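Local coordinates for bifunctional thiamine biosynthesis protein ThiDN (PDB 2PHP) that probably makes thiamine phosphate through the ThiN synthase domain modelled here, the C-terminal part of a longer enzyme that probably also phosphorylates hydroxymethylpyrimidine, at residues Thr28-Glu39 with Val50-Lys59; Leu109-Arg120 with Lys140-Asp150. All coordinates share one frame; numbering follows the deposited sequence.

Interaction 1. Residues Thr28-Glu39 with Val50-Lys59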
loop_
_atom_site.group_PDB
_atom_site.type_symbol
_atom_site.label_atom_id
_atom_site.label_comp_id
_atom_site.label_asym_id
_atom_site.label_seq_id
_atom_site.Cartn_x
_atom_site.Cartn_y
_atom_site.Cartn_z
ATOM N N THR B 28 -0.802 -17.747 -8.380
ATOM C CA THR B 28 0.272 -18.303 -7.575
ATOM C C THR B 28 1.512 -18.518 -8.427
ATOM O O THR B 28 2.577 -18.862 -7.918
ATOM C CB THR B 28 -0.149 -19.652 -6.953
ATOM O OG1 THR B 28 -0.422 -20.593 -8.001
ATOM C CG2 THR B 28 -1.403 -19.473 -6.088
ATOM N N LEU B 29 1.366 -18.318 -9.731
ATOM C CA LEU B 29 2.486 -18.486 -10.647
ATOM C C LEU B 29 3.437 -17.277 -10.592
ATOM O O LEU B 29 3.774 -16.677 -11.618
ATOM C CB LEU B 29 1.948 -18.708 -12.066
ATOM C CG LEU B 29 1.294 -20.076 -12.343
ATOM C CD1 LEU B 29 0.709 -20.118 -13.759
ATOM C CD2 LEU B 29 2.320 -21.172 -12.176
ATOM N N ILE B 30 3.868 -16.939 -9.378
ATOM C CA ILE B 30 4.773 -15.810 -9.153
ATOM C C ILE B 30 6.220 -16.256 -8.978
ATOM O O ILE B 30 6.545 -17.009 -8.053
ATOM C CB ILE B 30 4.365 -15.005 -7.893
ATOM C CG1 ILE B 30 2.922 -14.518 -8.045
ATOM C CG2 ILE B 30 5.317 -13.806 -7.695
ATOM C CD1 ILE B 30 2.306 -14.024 -6.766
ATOM N N PRO B 31 7.113 -15.788 -9.861
ATOM C CA PRO B 31 8.526 -16.164 -9.761
ATOM C C PRO B 31 9.180 -15.470 -8.567
ATOM O O PRO B 31 8.607 -14.542 -7.994
ATOM C CB PRO B 31 9.104 -15.690 -11.086
ATOM C CG PRO B 31 8.310 -14.453 -11.357
ATOM C CD PRO B 31 6.890 -14.856 -10.981
ATOM N N GLU B 32 10.375 -15.922 -8.201
ATOM C CA GLU B 32 11.093 -15.340 -7.078
ATOM C C GLU B 32 11.438 -13.884 -7.313
ATOM O O GLU B 32 11.533 -13.109 -6.363
ATOM C CB GLU B 32 12.367 -16.136 -6.778
ATOM C CG GLU B 32 12.082 -17.436 -6.077
ATOM C CD GLU B 32 11.187 -17.228 -4.868
ATOM O OE1 GLU B 32 11.609 -16.505 -3.938
ATOM O OE2 GLU B 32 10.057 -17.776 -4.852
ATOM N N VAL B 33 11.627 -13.506 -8.572
ATOM C CA VAL B 33 11.955 -12.121 -8.875
ATOM C C VAL B 33 10.699 -11.269 -9.042
ATOM O O VAL B 33 10.784 -10.071 -9.330
ATOM C CB VAL B 33 12.822 -12.005 -10.140
ATOM C CG1 VAL B 33 14.151 -12.681 -9.898
ATOM C CG2 VAL B 33 12.102 -12.618 -11.341
ATOM N N GLY B 34 9.539 -11.891 -8.846
ATOM C CA GLY B 34 8.282 -11.178 -8.977
ATOM C C GLY B 34 7.862 -11.036 -10.428
ATOM O O GLY B 34 8.682 -11.168 -11.332
ATOM N N SER B 35 6.585 -10.755 -10.655
ATOM C CA SER B 35 6.080 -10.593 -12.014
ATOM C C SER B 35 5.750 -9.142 -12.313
ATOM O O SER B 35 5.552 -8.336 -11.407
ATOM C CB SER B 35 4.793 -11.396 -12.219
ATOM O OG SER B 35 4.981 -12.771 -11.986
ATOM N N ASN B 36 5.688 -8.813 -13.596
ATOM C CA ASN B 36 5.293 -7.472 -13.997
ATOM C C ASN B 36 4.493 -7.644 -15.277
ATOM O O ASN B 36 4.602 -8.671 -15.951
ATOM C CB ASN B 36 6.508 -6.572 -14.250
ATOM C CG ASN B 36 6.153 -5.077 -14.174
ATOM O OD1 ASN B 36 4.973 -4.696 -14.215
ATOM N ND2 ASN B 36 7.172 -4.232 -14.069
ATOM N N ILE B 37 3.660 -6.667 -15.595
ATOM C CA ILE B 37 2.868 -6.731 -16.812
ATOM C C ILE B 37 3.058 -5.388 -17.515
ATOM O O ILE B 37 3.010 -4.326 -16.879
ATOM C CB ILE B 37 1.372 -7.011 -16.500
ATOM C CG1 ILE B 37 0.587 -7.178 -17.808
ATOM C CG2 ILE B 37 0.798 -5.907 -15.642
ATOM C CD1 ILE B 37 -0.781 -7.787 -17.632
ATOM N N ALA B 38 3.300 -5.450 -18.821
ATOM C CA ALA B 38 3.550 -4.264 -19.620
ATOM C C ALA B 38 2.798 -4.251 -20.944
ATOM O O ALA B 38 2.438 -5.298 -21.498
ATOM C CB ALA B 38 5.042 -4.134 -19.887
ATOM N N GLU B 39 2.574 -3.047 -21.452
ATOM C CA GLU B 39 1.890 -2.873 -22.724
ATOM C C GLU B 39 2.466 -1.629 -23.380
ATOM O O GLU B 39 2.741 -0.624 -22.711
ATOM C CB GLU B 39 0.385 -2.711 -22.521
ATOM C CG GLU B 39 -0.417 -2.783 -23.826
ATOM C CD GLU B 39 -1.919 -2.634 -23.609
ATOM O OE1 GLU B 39 -2.487 -3.393 -22.787
ATOM O OE2 GLU B 39 -2.540 -1.764 -24.266
ATOM N N VAL B 50 6.561 2.146 -23.471
ATOM C CA VAL B 50 6.003 0.968 -22.801
ATOM C C VAL B 50 5.638 1.270 -21.352
ATOM O O VAL B 50 6.457 1.811 -20.610
ATOM C CB VAL B 50 7.012 -0.205 -22.802
ATOM C CG1 VAL B 50 6.367 -1.451 -22.200
ATOM C CG2 VAL B 50 7.497 -0.474 -24.221
ATOM N N ALA B 51 4.418 0.919 -20.945
ATOM C CA ALA B 51 3.989 1.153 -19.559
ATOM C C ALA B 51 3.903 -0.142 -18.750
ATOM O O ALA B 51 3.583 -1.208 -19.290
ATOM C CB ALA B 51 2.646 1.864 -19.530
ATOM N N ALA B 52 4.183 -0.034 -17.451
ATOM C CA ALA B 52 4.139 -1.184 -16.547
ATOM C C ALA B 52 4.249 -0.740 -15.086
ATOM O O ALA B 52 4.334 0.454 -14.811
ATOM C CB ALA B 52 5.267 -2.139 -16.883
ATOM N N LEU B 53 4.257 -1.695 -14.156
ATOM C CA LEU B 53 4.358 -1.372 -12.732
ATOM C C LEU B 53 5.733 -0.844 -12.382
ATOM O O LEU B 53 6.730 -1.329 -12.893
ATOM C CB LEU B 53 4.066 -2.607 -11.870
ATOM C CG LEU B 53 2.635 -3.137 -11.939
ATOM C CD1 LEU B 53 2.507 -4.435 -11.173
ATOM C CD2 LEU B 53 1.694 -2.095 -11.385
ATOM N N THR B 54 5.778 0.157 -11.510
ATOM C CA THR B 54 7.042 0.735 -11.070
ATOM C C THR B 54 7.644 -0.244 -10.057
ATOM O O THR B 54 8.845 -0.246 -9.812
ATOM C CB THR B 54 6.817 2.124 -10.423
ATOM O OG1 THR B 54 5.743 2.043 -9.477
ATOM C CG2 THR B 54 6.471 3.162 -11.494
ATOM N N GLY B 55 6.786 -1.077 -9.473
ATOM C CA GLY B 55 7.239 -2.096 -8.539
ATOM C C GLY B 55 7.090 -3.423 -9.268
ATOM O O GLY B 55 7.544 -3.559 -10.404
ATOM N N ARG B 56 6.442 -4.391 -8.631
ATOM C CA ARG B 56 6.207 -5.697 -9.233
ATOM C C ARG B 56 5.134 -6.435 -8.455
ATOM O O ARG B 56 4.670 -5.952 -7.428
ATOM C CB ARG B 56 7.493 -6.532 -9.256
ATOM C CG ARG B 56 8.283 -6.369 -10.562
ATOM C CD ARG B 56 9.268 -7.502 -10.796
ATOM N NE ARG B 56 9.794 -7.459 -12.160
ATOM C CZ ARG B 56 10.514 -8.424 -12.727
ATOM N NH1 ARG B 56 10.812 -9.524 -12.052
ATOM N NH2 ARG B 56 10.910 -8.300 -13.989
ATOM N N ILE B 57 4.723 -7.595 -8.959
ATOM C CA ILE B 57 3.733 -8.397 -8.263
ATOM C C ILE B 57 4.537 -9.435 -7.501
ATOM O O ILE B 57 5.316 -10.179 -8.102
ATOM C CB ILE B 57 2.781 -9.084 -9.255
ATOM C CG1 ILE B 57 2.041 -8.008 -10.052
ATOM C CG2 ILE B 57 1.791 -9.973 -8.498
ATOM C CD1 ILE B 57 1.284 -8.521 -11.239
ATOM N N ILE B 58 4.387 -9.463 -6.181
ATOM C CA ILE B 58 5.141 -10.403 -5.360
ATOM C C ILE B 58 4.270 -11.225 -4.421
ATOM O O ILE B 58 3.123 -10.871 -4.132
ATOM C CB ILE B 58 6.224 -9.673 -4.517
ATOM C CG1 ILE B 58 5.561 -8.749 -3.494
ATOM C CG2 ILE B 58 7.145 -8.855 -5.428
ATOM C CD1 ILE B 58 6.559 -8.116 -2.515
ATOM N N LYS B 59 4.834 -12.325 -3.934
ATOM C CA LYS B 59 4.099 -13.207 -3.039
ATOM C C LYS B 59 3.888 -12.610 -1.662
ATOM O O LYS B 59 4.743 -11.890 -1.148
ATOM C CB LYS B 59 4.825 -14.550 -2.878
ATOM C CG LYS B 59 4.726 -15.460 -4.092
ATOM C CD LYS B 59 5.381 -16.823 -3.844
ATOM C CE LYS B 59 5.193 -17.756 -5.049
ATOM N NZ LYS B 59 5.790 -19.105 -4.829
#
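Asn36 and Leu53 meet where a beta hairpin, strands 37-40 and 50-53, gives way to the chain that turns off toward strand 57-59. The Asn36 amide takes both backbone polar groups of Leu53. OD1 of Asn36 accepts from N of Leu53 at 3.1 Å, in the carbonyl plane and on a lone pair. ND2 of Asn36 donates to O of Leu53 at 3.2 Å. The amide gets there with CG anti to the backbone N (chi1 -159°). The same OD1 also accepts from N of Ile37; with the ND2 bond, three bonds hold the amide in one rotation. Past it, Glu39 and Ala51 form an antiparallel hydrogen-bonded pair. On the other side, Ser35 and Ile57 pair the same way in a single bridge, with N of Ile57 2.7 Å from O of Ser35. Arg56, next to Ile57, sends its side chain, extended from CG to NE, past Ser35 to lie alongside Val33. Its NH1 donates to O of Val33 from above the carbonyl plane. Gly34 sits at the end of a type I turn from Pro31, and its CA lies 3.2 Å from O of Ile57; a CB there would press on that oxygen. On the side away from Val50-Lys59, O of Asn98 bonds OG of Ser35, and its side chain bonds N of Asn36 and O of Gly34. Val33 also packs on Val33 of the second subunit. Farther along, Ile30 and Lys59 run antiparallel alongside one another. CB of Ile30 lies 3.8 Å from CG of Lys59, and CE of Lys59 reaches 3.4 Å from O of Ile30.

Interaction 2. Residues Leu109-Arg120 with Lys140-Asp150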
loop_
_atom_site.group_PDB
_atom_site.type_symbol
_atom_site.label_atom_id
_atom_site.label_comp_id
_atom_site.label_asym_id
_atom_site.label_seq_id
_atom_site.Cartn_x
_atom_site.Cartn_y
_atom_site.Cartn_z
ATOM N N LEU B 109 0.706 -27.249 -21.661
ATOM C CA LEU B 109 0.309 -26.060 -22.404
ATOM C C LEU B 109 0.551 -26.153 -23.901
ATOM O O LEU B 109 -0.226 -25.608 -24.687
ATOM C CB LEU B 109 1.044 -24.824 -21.875
ATOM C CG LEU B 109 0.714 -24.297 -20.482
ATOM C CD1 LEU B 109 1.449 -22.977 -20.275
ATOM C CD2 LEU B 109 -0.787 -24.094 -20.337
ATOM N N LYS B 110 1.633 -26.829 -24.286
ATOM C CA LYS B 110 2.006 -26.972 -25.692
ATOM C C LYS B 110 0.896 -27.493 -26.600
ATOM O O LYS B 110 1.047 -27.533 -27.822
ATOM C CB LYS B 110 3.251 -27.851 -25.813
ATOM C CG LYS B 110 4.499 -27.178 -25.245
ATOM C CD LYS B 110 5.772 -27.956 -25.535
ATOM C CE LYS B 110 6.998 -27.140 -25.139
ATOM N NZ LYS B 110 8.271 -27.913 -25.199
ATOM N N ASP B 111 -0.224 -27.877 -26.005
ATOM C CA ASP B 111 -1.353 -28.368 -26.776
ATOM C C ASP B 111 -2.435 -27.292 -26.922
ATOM O O ASP B 111 -3.250 -27.338 -27.849
ATOM C CB ASP B 111 -1.934 -29.611 -26.101
ATOM C CG ASP B 111 -0.926 -30.750 -26.014
ATOM O OD1 ASP B 111 -0.499 -31.253 -27.080
ATOM O OD2 ASP B 111 -0.556 -31.136 -24.883
ATOM N N LYS B 112 -2.425 -26.312 -26.019
ATOM C CA LYS B 112 -3.414 -25.229 -26.033
ATOM C C LYS B 112 -2.817 -23.882 -26.451
ATOM O O LYS B 112 -3.544 -22.933 -26.758
ATOM C CB LYS B 112 -4.042 -25.090 -24.644
ATOM C CG LYS B 112 -4.692 -26.366 -24.148
ATOM C CD LYS B 112 -5.094 -26.263 -22.684
ATOM C CE LYS B 112 -5.563 -27.631 -22.191
ATOM N NZ LYS B 112 -6.189 -27.585 -20.841
ATOM N N PHE B 113 -1.492 -23.803 -26.469
ATOM C CA PHE B 113 -0.818 -22.561 -26.822
ATOM C C PHE B 113 0.366 -22.765 -27.754
ATOM O O PHE B 113 0.946 -23.850 -27.813
ATOM C CB PHE B 113 -0.313 -21.869 -25.547
ATOM C CG PHE B 113 -1.404 -21.370 -24.652
ATOM C CD1 PHE B 113 -2.112 -20.218 -24.977
ATOM C CD2 PHE B 113 -1.728 -22.046 -23.481
ATOM C CE1 PHE B 113 -3.126 -19.741 -24.146
ATOM C CE2 PHE B 113 -2.744 -21.578 -22.645
ATOM C CZ PHE B 113 -3.442 -20.422 -22.980
ATOM N N ALA B 114 0.708 -21.709 -28.486
ATOM C CA ALA B 114 1.862 -21.730 -29.370
ATOM C C ALA B 114 3.005 -21.413 -28.416
ATOM O O ALA B 114 2.995 -20.374 -27.752
ATOM C CB ALA B 114 1.745 -20.648 -30.429
ATOM N N VAL B 115 3.980 -22.312 -28.342
ATOM C CA VAL B 115 5.114 -22.152 -27.441
ATOM C C VAL B 115 6.454 -22.204 -28.173
ATOM O O VAL B 115 6.632 -22.961 -29.127
ATOM C CB VAL B 115 5.110 -23.267 -26.362
ATOM C CG1 VAL B 115 6.167 -22.986 -25.308
ATOM C CG2 VAL B 115 3.735 -23.379 -25.731
ATOM N N SER B 116 7.394 -21.388 -27.713
ATOM C CA SER B 116 8.728 -21.349 -28.282
ATOM C C SER B 116 9.673 -20.996 -27.140
ATOM O O SER B 116 9.227 -20.642 -26.048
ATOM C CB SER B 116 8.808 -20.308 -29.399
ATOM O OG SER B 116 10.075 -20.350 -30.028
ATOM N N SER B 117 10.975 -21.081 -27.380
ATOM C CA SER B 117 11.932 -20.791 -26.323
ATOM C C SER B 117 13.331 -20.437 -26.825
ATOM O O SER B 117 13.568 -20.329 -28.027
ATOM C CB SER B 117 12.015 -22.000 -25.395
ATOM O OG SER B 117 12.368 -23.156 -26.132
ATOM N N PHE B 118 14.245 -20.245 -25.878
ATOM C CA PHE B 118 15.641 -19.931 -26.165
ATOM C C PHE B 118 16.492 -20.459 -25.012
ATOM O O PHE B 118 15.980 -20.703 -23.914
ATOM C CB PHE B 118 15.843 -18.415 -26.344
ATOM C CG PHE B 118 15.655 -17.619 -25.085
ATOM C CD1 PHE B 118 16.696 -17.470 -24.172
ATOM C CD2 PHE B 118 14.431 -17.022 -24.808
ATOM C CE1 PHE B 118 16.518 -16.733 -22.997
ATOM C CE2 PHE B 118 14.244 -16.288 -23.640
ATOM C CZ PHE B 118 15.289 -16.143 -22.732
ATOM N N ASP B 119 17.786 -20.626 -25.269
ATOM C CA ASP B 119 18.720 -21.163 -24.281
ATOM C C ASP B 119 19.754 -20.130 -23.860
ATOM O O ASP B 119 20.584 -19.719 -24.669
ATOM C CB ASP B 119 19.448 -22.376 -24.873
ATOM C CG ASP B 119 20.283 -23.125 -23.842
ATOM O OD1 ASP B 119 20.813 -22.486 -22.909
ATOM O OD2 ASP B 119 20.418 -24.359 -23.973
ATOM N N ARG B 120 19.720 -19.734 -22.591
ATOM C CA ARG B 120 20.663 -18.740 -22.084
ATOM C C ARG B 120 22.118 -19.132 -22.342
ATOM O O ARG B 120 22.975 -18.266 -22.498
ATOM C CB ARG B 120 20.435 -18.492 -20.582
ATOM C CG ARG B 120 19.210 -17.607 -20.277
ATOM C CD ARG B 120 18.888 -17.573 -18.782
ATOM N NE ARG B 120 17.703 -16.774 -18.467
ATOM C CZ ARG B 120 17.682 -15.443 -18.403
ATOM N NH1 ARG B 120 18.783 -14.742 -18.623
ATOM N NH2 ARG B 120 16.548 -14.810 -18.128
ATOM N N LYS B 140 12.555 -19.027 -34.513
ATOM C CA LYS B 140 12.403 -20.474 -34.416
ATOM C C LYS B 140 10.947 -20.900 -34.603
ATOM O O LYS B 140 10.672 -21.989 -35.108
ATOM C CB LYS B 140 12.910 -20.961 -33.055
ATOM C CG LYS B 140 12.688 -22.441 -32.808
ATOM C CD LYS B 140 12.860 -22.816 -31.335
ATOM C CE LYS B 140 14.319 -22.802 -30.869
ATOM N NZ LYS B 140 14.964 -21.457 -30.894
ATOM N N PHE B 141 10.020 -20.038 -34.195
ATOM C CA PHE B 141 8.592 -20.327 -34.303
ATOM C C PHE B 141 8.008 -19.838 -35.627
ATOM O O PHE B 141 6.948 -20.301 -36.054
ATOM C CB PHE B 141 7.851 -19.662 -33.140
ATOM C CG PHE B 141 6.364 -19.862 -33.164
ATOM C CD1 PHE B 141 5.806 -21.099 -32.852
ATOM C CD2 PHE B 141 5.516 -18.805 -33.488
ATOM C CE1 PHE B 141 4.422 -21.284 -32.862
ATOM C CE2 PHE B 141 4.130 -18.978 -33.501
ATOM C CZ PHE B 141 3.581 -20.221 -33.187
ATOM N N GLY B 142 8.699 -18.904 -36.269
ATOM C CA GLY B 142 8.218 -18.363 -37.528
ATOM C C GLY B 142 7.193 -17.271 -37.271
ATOM O O GLY B 142 6.313 -17.014 -38.099
ATOM N N GLY B 143 7.318 -16.630 -36.111
ATOM C CA GLY B 143 6.407 -15.566 -35.727
ATOM C C GLY B 143 6.429 -15.369 -34.219
ATOM O O GLY B 143 7.345 -15.841 -33.545
ATOM N N VAL B 144 5.423 -14.678 -33.690
ATOM C CA VAL B 144 5.328 -14.431 -32.252
ATOM C C VAL B 144 4.366 -15.443 -31.643
ATOM O O VAL B 144 3.191 -15.485 -31.995
ATOM C CB VAL B 144 4.808 -13.003 -31.967
ATOM C CG1 VAL B 144 4.678 -12.785 -30.468
ATOM C CG2 VAL B 144 5.749 -11.980 -32.584
ATOM N N PRO B 145 4.862 -16.291 -30.731
ATOM C CA PRO B 145 3.997 -17.293 -30.103
ATOM C C PRO B 145 3.241 -16.711 -28.915
ATOM O O PRO B 145 3.356 -15.520 -28.626
ATOM C CB PRO B 145 4.987 -18.369 -29.676
ATOM C CG PRO B 145 6.180 -17.548 -29.254
ATOM C CD PRO B 145 6.273 -16.502 -30.359
ATOM N N ASP B 146 2.467 -17.555 -28.241
ATOM C CA ASP B 146 1.720 -17.132 -27.065
ATOM C C ASP B 146 2.672 -17.145 -25.877
ATOM O O ASP B 146 2.523 -16.374 -24.932
ATOM C CB ASP B 146 0.590 -18.111 -26.761
ATOM C CG ASP B 146 -0.460 -18.148 -27.845
ATOM O OD1 ASP B 146 -1.156 -17.130 -28.029
ATOM O OD2 ASP B 146 -0.584 -19.197 -28.505
ATOM N N ILE B 147 3.658 -18.033 -25.945
ATOM C CA ILE B 147 4.603 -18.202 -24.856
ATOM C C ILE B 147 6.051 -18.342 -25.292
ATOM O O ILE B 147 6.365 -19.036 -26.264
ATOM C CB ILE B 147 4.234 -19.459 -24.031
ATOM C CG1 ILE B 147 2.823 -19.311 -23.458
ATOM C CG2 ILE B 147 5.258 -19.694 -22.948
ATOM C CD1 ILE B 147 2.305 -20.551 -22.754
ATOM N N ILE B 148 6.924 -17.665 -24.556
ATOM C CA ILE B 148 8.352 -17.728 -24.776
ATOM C C ILE B 148 8.899 -18.026 -23.385
ATOM O O ILE B 148 8.731 -17.237 -22.453
ATOM C CB ILE B 148 8.931 -16.390 -25.283
ATOM C CG1 ILE B 148 8.424 -16.103 -26.700
ATOM C CG2 ILE B 148 10.449 -16.455 -25.298
ATOM C CD1 ILE B 148 9.012 -14.863 -27.314
ATOM N N TYR B 149 9.523 -19.184 -23.233
ATOM C CA TYR B 149 10.064 -19.562 -21.942
ATOM C C TYR B 149 11.521 -19.929 -22.114
ATOM O O TYR B 149 12.006 -20.039 -23.231
ATOM C CB TYR B 149 9.283 -20.757 -21.381
ATOM C CG TYR B 149 9.641 -22.102 -21.992
ATOM C CD1 TYR B 149 10.748 -22.825 -21.540
ATOM C CD2 TYR B 149 8.870 -22.659 -23.015
ATOM C CE1 TYR B 149 11.075 -24.068 -22.086
ATOM C CE2 TYR B 149 9.189 -23.901 -23.568
ATOM C CZ TYR B 149 10.292 -24.600 -23.098
ATOM O OH TYR B 149 10.609 -25.827 -23.640
ATOM N N ASP B 150 12.218 -20.082 -20.999
ATOM C CA ASP B 150 13.609 -20.495 -21.021
ATOM C C ASP B 150 13.839 -21.222 -19.703
ATOM O O ASP B 150 13.200 -20.909 -18.692
ATOM C CB ASP B 150 14.558 -19.298 -21.203
ATOM C CG ASP B 150 14.793 -18.520 -19.919
ATOM O OD1 ASP B 150 13.865 -17.823 -19.458
ATOM O OD2 ASP B 150 15.914 -18.612 -19.379
HETATM O O HOH W 1 14.722 -16.648 -17.113
#
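The carbonyl O of Ala114 is gripped by two backbone donors, N of Ile147 at 3.0 Å and N of Asp146 at 2.9 Å. The Asp146 side chain adds a third bond to the join: OD2 accepts from N of Ala114 at 2.8 Å through its anti lone pair. Lys173 pairs with the other oxygen of Asp146. Parallel pairing then runs from Val115 with Ile147 to Ser117 with Tyr149. Tyr149 stands over Ser117, whose CB lies 3.8 Å from the ring centroid, almost on the ring normal. CG1 of Val115 meets the edge of the same ring. Chi1 of 78° sets CG of Tyr149 between its backbone N and carbonyl carbon, which turns the ring over Ser117. An alanine in place of Tyr149 would probably leave CB of Ser117 and CG1 of Val115 without their aromatic cover. Farther along, Phe118 and Asp150 run alongside one another with the same heading. CB of Asp150 sits over one face of the ring, 3.7 Å from its centroid, and the carboxylate is almost parallel to the ring (5°). OD2 of Asp150 makes a salt bridge with NE of Arg120 at 2.7 Å, while OD1 pairs with Arg161. A water bridges Arg120 NH2 and Asp150 OD1. At the helix end, CZ of Phe141 touches CB of Ala114 at 3.3 Å, and the ring carries CB of Pro145 over one face. The backbone O of Ala137 takes up Ser116 OG from within that helix. The whole is a beta-alpha-beta crossover: strand 115-117, helix 129-141 and strand 147-150, with the two strands parallel neighbours in the sheet.

In the fold
From the N terminus, helix 8-22 leads into the chain that meets interaction 1. That contact closes the ten-residue connection 40-49, whose first residue still belongs to strand 37-40, joining a hairpin strand to its partner and to the chain leading into strand 57-59. Interaction 2 opens later, at the end of helix 103-109. It closes the longer connection 121-139, which includes most of helix 129-141. The two are in series and neither nest nor cross. Their centres are 20 Å apart, on opposite sides of the chain's centre. Both reach the same mixed sheet, where strands 95-100 and 159-164 stand between strand 37-40 and strand 147-150. Helix 167-185 touches side chains of both contacts.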